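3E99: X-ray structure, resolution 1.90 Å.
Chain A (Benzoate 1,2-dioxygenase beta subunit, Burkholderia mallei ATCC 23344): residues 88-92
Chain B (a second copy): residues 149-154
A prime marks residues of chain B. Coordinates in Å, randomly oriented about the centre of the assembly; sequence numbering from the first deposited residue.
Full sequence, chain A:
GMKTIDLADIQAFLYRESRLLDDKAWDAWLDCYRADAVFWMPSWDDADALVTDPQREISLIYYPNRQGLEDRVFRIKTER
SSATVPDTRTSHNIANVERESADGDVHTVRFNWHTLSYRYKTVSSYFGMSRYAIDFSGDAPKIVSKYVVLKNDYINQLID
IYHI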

ATOM      1  N   THR A  88      18.068 -11.969   3.679  1.00 30.32           N
ATOM      2  CA  THR A  88      17.022 -10.997   4.025  1.00 31.97           C
ATOM      3  C   THR A  88      16.193 -10.652   2.795  1.00 28.57           C
ATOM      4  O   THR A  88      16.737 -10.144   1.807  1.00 29.76           O
ATOM      5  CB  THR A  88      17.644  -9.704   4.552  1.00 30.76           C
ATOM      6  OG1 THR A  88      18.458 -10.000   5.701  1.00 33.15           O
ATOM      7  CG2 THR A  88      16.579  -8.728   4.979  1.00 28.51           C
ATOM      8  N   ARG A  89      14.902 -10.977   2.825  1.00 23.84           N
ATOM      9  CA  ARG A  89      14.008 -10.648   1.714  1.00 25.23           C
ATOM     10  C   ARG A  89      13.247  -9.398   2.081  1.00 24.36           C
ATOM     11  O   ARG A  89      12.706  -9.318   3.166  1.00 28.72           O
ATOM     12  CB  ARG A  89      13.045 -11.787   1.447  1.00 25.50           C
ATOM     13  CG  ARG A  89      13.773 -13.118   1.162  1.00 27.56           C
ATOM     14  CD  ARG A  89      12.828 -14.247   1.175  1.00 37.47           C
ATOM     15  NE  ARG A  89      13.540 -15.515   1.225  1.00 45.51           N
ATOM     16  CZ  ARG A  89      13.057 -16.641   1.734  1.00 46.44           C
ATOM     17  NH1 ARG A  89      11.849 -16.674   2.265  1.00 39.95           N
ATOM     18  NH2 ARG A  89      13.798 -17.752   1.712  1.00 42.19           N
ATOM     19  N   THR A  90      13.224  -8.417   1.187  1.00 24.09           N
ATOM     20  CA  THR A  90      12.586  -7.133   1.503  1.00 22.52           C
ATOM     21  C   THR A  90      11.481  -6.915   0.471  1.00 23.23           C
ATOM     22  O   THR A  90      11.543  -7.450  -0.652  1.00 22.64           O
ATOM     23  CB  THR A  90      13.563  -5.930   1.489  1.00 25.77           C
ATOM     24  OG1 THR A  90      14.187  -5.809   0.210  1.00 21.37           O
ATOM     25  CG2 THR A  90      14.664  -6.055   2.577  1.00 23.35           C
ATOM     26  N   SER A  91      10.504  -6.117   0.848  1.00 23.51           N
ATOM     27  CA  SER A  91       9.387  -5.784  -0.035  1.00 22.65           C
ATOM     28  C   SER A  91       8.961  -4.357   0.263  1.00 21.42           C
ATOM     29  O   SER A  91       8.421  -4.065   1.325  1.00 20.40           O
ATOM     30  CB  SER A  91       8.210  -6.715   0.158  1.00 24.32           C
ATOM     31  OG  SER A  91       7.231  -6.517  -0.864  1.00 27.43           O
ATOM     32  N   HIS A  92       9.273  -3.456  -0.671  1.00 23.24           N
ATOM     33  CA  HIS A  92       8.860  -2.061  -0.600  1.00 20.51           C
ATOM     34  C   HIS A  92       7.408  -1.903  -1.047  1.00 19.10           C
ATOM     35  O   HIS A  92       6.950  -2.595  -1.972  1.00 22.03           O
ATOM     36  CB  HIS A  92       9.741  -1.184  -1.504  1.00 23.31           C
ATOM     37  CG  HIS A  92      11.110  -0.954  -0.963  1.00 22.81           C
ATOM     38  ND1 HIS A  92      12.009  -1.979  -0.754  1.00 21.90           N
ATOM     39  CD2 HIS A  92      11.734   0.187  -0.576  1.00 22.25           C
ATOM     40  CE1 HIS A  92      13.110  -1.477  -0.232  1.00 24.87           C
ATOM     41  NE2 HIS A  92      12.977  -0.167  -0.134  1.00 22.95           N
TER
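Chain B 149-154: VLKNDY

Contact between residues 88-92 of one benzoate 1,2-dioxygenase beta subunit and residues 149-154 of a second copy rests on two long basic side chains, one from each chain, that reach across in opposite senses. Arg89 supplies the charged link: its NH1 donates to Asp153′ OD1 at 2.7 Å, a hydrogen bond that is also a salt bridge. The same NH1 donates to Lys151′ O at 3.0 Å, so one nitrogen ties a carboxylate and a backbone carbonyl together. Both acceptors lie at the edge of the guanidinium, near its plane, where the N-H bonds point.

In return, Lys151′ NZ donates to Thr90 O at 2.7 Å, meeting the backbone of chain A. Water 2 donates to Ser91 OG at 2.7 Å and accepts from Lys151′ NZ at 2.9 Å, bridging the ammonium to the serine hydroxyl; water 1 accepts from Thr90 N at 3.0 Å and, weakly, from Lys151′ NZ at 3.4 Å.

Backbone conformation sets up the exchange. From first CA to last, the two stretches run in broadly opposed, oblique directions. Arg89, Thr90 and Ser91 have extended phi/psi values, and their CB atoms alternate: those of Arg89 and Ser91 point toward chain B, that of Thr90 away, leaving Thr90 to take part through its main chain. Chain B arrives as the end of a strand, Val149′ and Leu150′, and then leaves the extended form at Lys151′ (phi/psi -83/-32). In the loop that follows, Asp153′ N makes a weak hydrogen bond to Lys151′ O at 3.3 Å, so this carbonyl receives both the turn's own amide and Arg89 NH1. No backbone-to-backbone hydrogen bond joins the two stretches; the nearest CA atoms, those of Arg89 and Lys151′, are 6.2 Å apart.

The CA-to-CB bond of Lys151′ points sideways, but its side chain, m at chi1 and t from chi2 to chi4, runs out nearly fully extended and brings its end nearer to chain A. Arg89, likewise m at chi1 and t at chi2 and chi3, is also extended and carries its guanidinium to the loop. The aliphatic parts pack where the two meet: Arg89 CB lies 4.0 Å from Lys151′ CD, and Ser91 CB is 4.3 Å from the same CD. Together the stretches bury 240 Å², most of it on Arg89 and Lys151′. Farther out, the CA-to-CB bond of Leu150′ points away, and Thr88, His92, Val149′ and Asn152′ make no contact.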

ATOM      1  N   VAL B 149       5.267 -15.226  -5.114  1.00 22.09           N
ATOM      2  CA  VAL B 149       6.443 -15.354  -4.251  1.00 27.17           C
ATOM      3  C   VAL B 149       6.103 -14.848  -2.841  1.00 28.25           C
ATOM      4  O   VAL B 149       5.876 -13.629  -2.609  1.00 25.96           O
ATOM      5  CB  VAL B 149       7.625 -14.578  -4.896  1.00 26.43           C
ATOM      6  CG1 VAL B 149       8.909 -14.602  -4.036  1.00 26.64           C
ATOM      7  CG2 VAL B 149       7.873 -15.166  -6.282  1.00 26.26           C
ATOM      8  N   LEU B 150       6.017 -15.800  -1.905  1.00 28.00           N
ATOM      9  CA  LEU B 150       5.820 -15.479  -0.492  1.00 27.21           C
ATOM     10  C   LEU B 150       7.159 -15.268   0.144  1.00 27.76           C
ATOM     11  O   LEU B 150       7.987 -16.192   0.253  1.00 27.07           O
ATOM     12  CB  LEU B 150       5.104 -16.590   0.231  1.00 26.49           C
ATOM     13  CG  LEU B 150       4.895 -16.440   1.730  1.00 28.04           C
ATOM     14  CD1 LEU B 150       3.892 -15.367   2.010  1.00 26.27           C
ATOM     15  CD2 LEU B 150       4.464 -17.775   2.268  1.00 24.71           C
ATOM     16  N   LYS B 151       7.387 -14.054   0.609  1.00 24.96           N
ATOM     17  CA  LYS B 151       8.667 -13.752   1.194  1.00 22.44           C
ATOM     18  C   LYS B 151       8.833 -14.159   2.650  1.00 24.68           C
ATOM     19  O   LYS B 151       9.936 -14.508   3.049  1.00 26.62           O
ATOM     20  CB  LYS B 151       9.066 -12.299   0.953  1.00 21.72           C
ATOM     21  CG  LYS B 151       9.437 -12.025  -0.503  1.00 23.10           C
ATOM     22  CD  LYS B 151       9.882 -10.597  -0.750  1.00 24.35           C
ATOM     23  CE  LYS B 151      10.366 -10.472  -2.191  1.00 28.36           C
ATOM     24  NZ  LYS B 151      10.821  -9.134  -2.596  1.00 27.69           N
ATOM     25  N   ASN B 152       7.766 -14.136   3.442  1.00 24.64           N
ATOM     26  CA  ASN B 152       7.888 -14.561   4.826  1.00 26.27           C
ATOM     27  C   ASN B 152       7.319 -15.956   4.941  1.00 30.31           C
ATOM     28  O   ASN B 152       6.220 -16.167   5.427  1.00 31.84           O
ATOM     29  CB  ASN B 152       7.274 -13.554   5.819  1.00 26.94           C
ATOM     30  CG  ASN B 152       5.783 -13.366   5.645  1.00 20.68           C
ATOM     31  OD1 ASN B 152       5.248 -13.273   4.531  1.00 23.06           O
ATOM     32  ND2 ASN B 152       5.105 -13.321   6.745  1.00 25.07           N
ATOM     33  N   ASP B 153       8.067 -16.902   4.406  1.00 31.11           N
ATOM     34  CA  ASP B 153       7.546 -18.245   4.211  1.00 38.16           C
ATOM     35  C   ASP B 153       7.617 -19.133   5.462  1.00 41.83           C
ATOM     36  O   ASP B 153       6.795 -20.033   5.601  1.00 47.74           O
ATOM     37  CB  ASP B 153       8.208 -18.933   3.010  1.00 38.50           C
ATOM     38  CG  ASP B 153       9.674 -19.134   3.185  1.00 43.07           C
ATOM     39  OD1 ASP B 153      10.343 -18.258   3.784  1.00 41.13           O
ATOM     40  OD2 ASP B 153      10.164 -20.172   2.705  1.00 45.02           O
ATOM     41  N   TYR B 154       8.560 -18.878   6.363  1.00 46.35           N
ATOM     42  CA  TYR B 154       8.649 -19.635   7.615  1.00 50.23           C
ATOM     43  C   TYR B 154       7.933 -18.876   8.737  1.00 54.08           C
ATOM     44  O   TYR B 154       6.870 -19.303   9.209  1.00 58.28           O
ATOM     45  CB  TYR B 154      10.109 -19.898   7.989  1.00 50.87           C
TER
HETATM   46  O   HOH W   1      13.979  -9.446  -1.496  1.00 29.21           O
HETATM   47  O   HOH W   2       8.122  -8.067  -2.874  1.00 21.21           O